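Local coordinates for protein NAGD (Escherichia coli, PDB 2C4N), which catalyses the magnesium-dependent dephosphorylation of nucleotides, releasing phosphate from ribonucleoside 5'-phosphates, as a member of the HAD-like hydrolase superfamily, at residues 86-91 and 128-133. Sequence-based numbering, arbitrary orientation.
Sequences KAYVVG and HKAAYF
One face of the Y88 ring takes F133, whose CE2 lies 3.8 Å from Y88 CG, while K129 and the backbone of A130 meet the same ring obliquely. The two aromatic rings are inclined at 53° with centroids 5.4 Å apart. The contact belongs to an α/β layer: helix 124-135 is the crossover helix of the β-α-β unit linking the parallel strands 105-116 and 139-142, and it packs also on strand 86-90 at the border of the same four-stranded sheet. Segment 128-133 runs roughly antiparallel to this strand, the short axes at 141° and 9.3 Å apart at their closest. The CB of Y88 points toward the helix and CG lies anti to the backbone N (chi1 172°), where it meets F133; the side chain crosses those of K129 and F133 at about a right angle. The lysine's aliphatic part meets the phenol end, CB at 3.8 Å from Y88 CZ and CD near the hydroxyl oxygen; its chain then runs on extended, and NZ forms a salt bridge with D108 of strand 105-116. F133 also packs on P111 and V114 of that strand, and A130 on I163 of helix 156-167. An alanine at Y88 would probably open a gap between strand and helix, leaving F133 CE2 and the methylenes of K129 without the ring they lie against. No hydrogen bond links the two segments; apolar packing holds them together. The A130 methyl bridges two strand residues, its CB 4.1 Å from both Y88 CE1 and V90 CG2, the branch anti to the valine's carbonyl carbon.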
ATOM      1  N   LYS A  86      11.597  17.393 -24.422  1.00 20.59           N
ATOM      2  CA  LYS A  86      11.933  18.285 -23.319  1.00 18.83           C
ATOM      3  C   LYS A  86      11.701  17.529 -22.024  1.00 17.51           C
ATOM      4  O   LYS A  86      10.624  16.973 -21.812  1.00 15.41           O
ATOM      5  CB  LYS A  86      11.065  19.543 -23.346  1.00 29.12           C
ATOM      6  CG  LYS A  86      11.489  20.572 -24.375  1.00 34.01           C
ATOM      7  CD  LYS A  86      10.749  21.884 -24.168  1.00 38.49           C
ATOM      8  CE  LYS A  86      11.325  22.994 -25.042  1.00 42.30           C
ATOM      9  NZ  LYS A  86      11.192  22.694 -26.495  1.00 44.98           N
ATOM     10  N   ALA A  87      12.704  17.506 -21.156  1.00 18.88           N
ATOM     11  CA  ALA A  87      12.562  16.783 -19.906  1.00 19.85           C
ATOM     12  C   ALA A  87      13.246  17.437 -18.721  1.00 18.57           C
ATOM     13  O   ALA A  87      14.299  18.062 -18.857  1.00 17.82           O
ATOM     14  CB  ALA A  87      13.102  15.364 -20.074  1.00 17.15           C
ATOM     15  N   TYR A  88      12.623  17.308 -17.558  1.00 16.27           N
ATOM     16  CA  TYR A  88      13.221  17.804 -16.335  1.00 16.72           C
ATOM     17  C   TYR A  88      13.828  16.519 -15.783  1.00 17.02           C
ATOM     18  O   TYR A  88      13.114  15.537 -15.552  1.00 16.43           O
ATOM     19  CB  TYR A  88      12.175  18.361 -15.369  1.00 17.11           C
ATOM     20  CG  TYR A  88      12.778  18.706 -14.031  1.00 17.34           C
ATOM     21  CD1 TYR A  88      12.493  17.944 -12.898  1.00 19.04           C
ATOM     22  CD2 TYR A  88      13.695  19.749 -13.909  1.00 18.87           C
ATOM     23  CE1 TYR A  88      13.109  18.208 -11.678  1.00 18.66           C
ATOM     24  CE2 TYR A  88      14.320  20.022 -12.694  1.00 20.40           C
ATOM     25  CZ  TYR A  88      14.023  19.247 -11.583  1.00 19.82           C
ATOM     26  OH  TYR A  88      14.655  19.500 -10.386  1.00 22.03           O
ATOM     27  N   VAL A  89      15.140  16.516 -15.590  1.00 17.56           N
ATOM     28  CA  VAL A  89      15.812  15.321 -15.120  1.00 17.36           C
ATOM     29  C   VAL A  89      16.370  15.410 -13.713  1.00 17.81           C
ATOM     30  O   VAL A  89      17.018  16.387 -13.339  1.00 17.93           O
ATOM     31  CB  VAL A  89      16.966  14.927 -16.079  1.00 18.88           C
ATOM     32  CG1 VAL A  89      17.645  13.651 -15.600  1.00 20.18           C
ATOM     33  CG2 VAL A  89      16.422  14.742 -17.492  1.00 18.96           C
ATOM     34  N   VAL A  90      16.081  14.378 -12.931  1.00 15.89           N
ATOM     35  CA  VAL A  90      16.583  14.265 -11.572  1.00 15.57           C
ATOM     36  C   VAL A  90      17.596  13.136 -11.702  1.00 16.47           C
ATOM     37  O   VAL A  90      17.261  11.963 -11.577  1.00 15.17           O
ATOM     38  CB  VAL A  90      15.473  13.855 -10.578  1.00 20.20           C
ATOM     39  CG1 VAL A  90      16.069  13.634  -9.191  1.00 19.28           C
ATOM     40  CG2 VAL A  90      14.398  14.937 -10.520  1.00 18.59           C
ATOM     41  N   GLY A  91      18.837  13.497 -11.998  1.00 18.57           N
ATOM     42  CA  GLY A  91      19.867  12.491 -12.165  1.00 21.12           C
ATOM     43  C   GLY A  91      21.155  13.151 -12.596  1.00 23.31           C
ATOM     44  O   GLY A  91      21.216  14.373 -12.703  1.00 24.11           O
ATOM     45  N   HIS A 128      10.646  18.992  -5.188  1.00 17.87           N
ATOM     46  CA  HIS A 128       9.591  19.981  -5.370  1.00 18.19           C
ATOM     47  C   HIS A 128       9.233  20.159  -6.843  1.00 17.96           C
ATOM     48  O   HIS A 128       8.076  20.018  -7.231  1.00 16.77           O
ATOM     49  CB  HIS A 128      10.036  21.326  -4.779  1.00 21.44           C
ATOM     50  CG  HIS A 128       9.095  22.456  -5.060  1.00 23.45           C
ATOM     51  ND1 HIS A 128       9.531  23.743  -5.291  1.00 26.81           N
ATOM     52  CD2 HIS A 128       7.745  22.497  -5.139  1.00 24.22           C
ATOM     53  CE1 HIS A 128       8.489  24.527  -5.504  1.00 25.30           C
ATOM     54  NE2 HIS A 128       7.394  23.795  -5.417  1.00 25.95           N
ATOM     55  N   LYS A 129      10.230  20.474  -7.663  1.00 19.86           N
ATOM     56  CA  LYS A 129       9.990  20.677  -9.087  1.00 19.89           C
ATOM     57  C   LYS A 129       9.444  19.437  -9.772  1.00 18.62           C
ATOM     58  O   LYS A 129       8.496  19.521 -10.551  1.00 18.11           O
ATOM     59  CB  LYS A 129      11.270  21.121  -9.794  1.00 26.42           C
ATOM     60  CG  LYS A 129      11.781  22.492  -9.384  1.00 29.28           C
ATOM     61  CD  LYS A 129      12.887  22.930 -10.334  1.00 34.44           C
ATOM     62  CE  LYS A 129      13.626  24.157  -9.837  1.00 38.07           C
ATOM     63  NZ  LYS A 129      14.733  24.521 -10.773  1.00 42.25           N
ATOM     64  N   ALA A 130      10.044  18.287  -9.490  1.00 16.52           N
ATOM     65  CA  ALA A 130       9.589  17.038 -10.094  1.00 17.33           C
ATOM     66  C   ALA A 130       8.133  16.778  -9.722  1.00 17.12           C
ATOM     67  O   ALA A 130       7.320  16.429 -10.573  1.00 16.21           O
ATOM     68  CB  ALA A 130      10.473  15.874  -9.626  1.00 13.81           C
ATOM     69  N   ALA A 131       7.806  16.971  -8.447  1.00 18.35           N
ATOM     70  CA  ALA A 131       6.442  16.751  -7.977  1.00 19.05           C
ATOM     71  C   ALA A 131       5.479  17.726  -8.653  1.00 18.84           C
ATOM     72  O   ALA A 131       4.382  17.348  -9.056  1.00 18.08           O
ATOM     73  CB  ALA A 131       6.377  16.911  -6.456  1.00 21.09           C
ATOM     74  N   TYR A 132       5.902  18.978  -8.772  1.00 20.07           N
ATOM     75  CA  TYR A 132       5.090  20.008  -9.413  1.00 21.49           C
ATOM     76  C   TYR A 132       4.781  19.641 -10.865  1.00 20.72           C
ATOM     77  O   TYR A 132       3.632  19.714 -11.301  1.00 19.84           O
ATOM     78  CB  TYR A 132       5.826  21.346  -9.367  1.00 26.69           C
ATOM     79  CG  TYR A 132       5.149  22.446 -10.153  1.00 30.85           C
ATOM     80  CD1 TYR A 132       4.053  23.133  -9.633  1.00 33.68           C
ATOM     81  CD2 TYR A 132       5.600  22.791 -11.426  1.00 32.31           C
ATOM     82  CE1 TYR A 132       3.421  24.142 -10.364  1.00 35.14           C
ATOM     83  CE2 TYR A 132       4.977  23.794 -12.164  1.00 36.09           C
ATOM     84  CZ  TYR A 132       3.890  24.464 -11.628  1.00 36.62           C
ATOM     85  OH  TYR A 132       3.277  25.458 -12.357  1.00 40.42           O
ATOM     86  N   PHE A 133       5.808  19.249 -11.616  1.00 19.98           N
ATOM     87  CA  PHE A 133       5.612  18.879 -13.017  1.00 20.10           C
ATOM     88  C   PHE A 133       4.752  17.628 -13.191  1.00 19.83           C
ATOM     89  O   PHE A 133       3.874  17.582 -14.054  1.00 19.70           O
ATOM     90  CB  PHE A 133       6.960  18.677 -13.715  1.00 18.75           C
ATOM     91  CG  PHE A 133       7.777  19.935 -13.837  1.00 21.92           C
ATOM     92  CD1 PHE A 133       7.211  21.099 -14.354  1.00 21.23           C
ATOM     93  CD2 PHE A 133       9.115  19.956 -13.446  1.00 21.23           C
ATOM     94  CE1 PHE A 133       7.967  22.266 -14.479  1.00 23.44           C
ATOM     95  CE2 PHE A 133       9.881  21.119 -13.567  1.00 23.83           C
ATOM     96  CZ  PHE A 133       9.302  22.277 -14.085  1.00 21.70           C
TER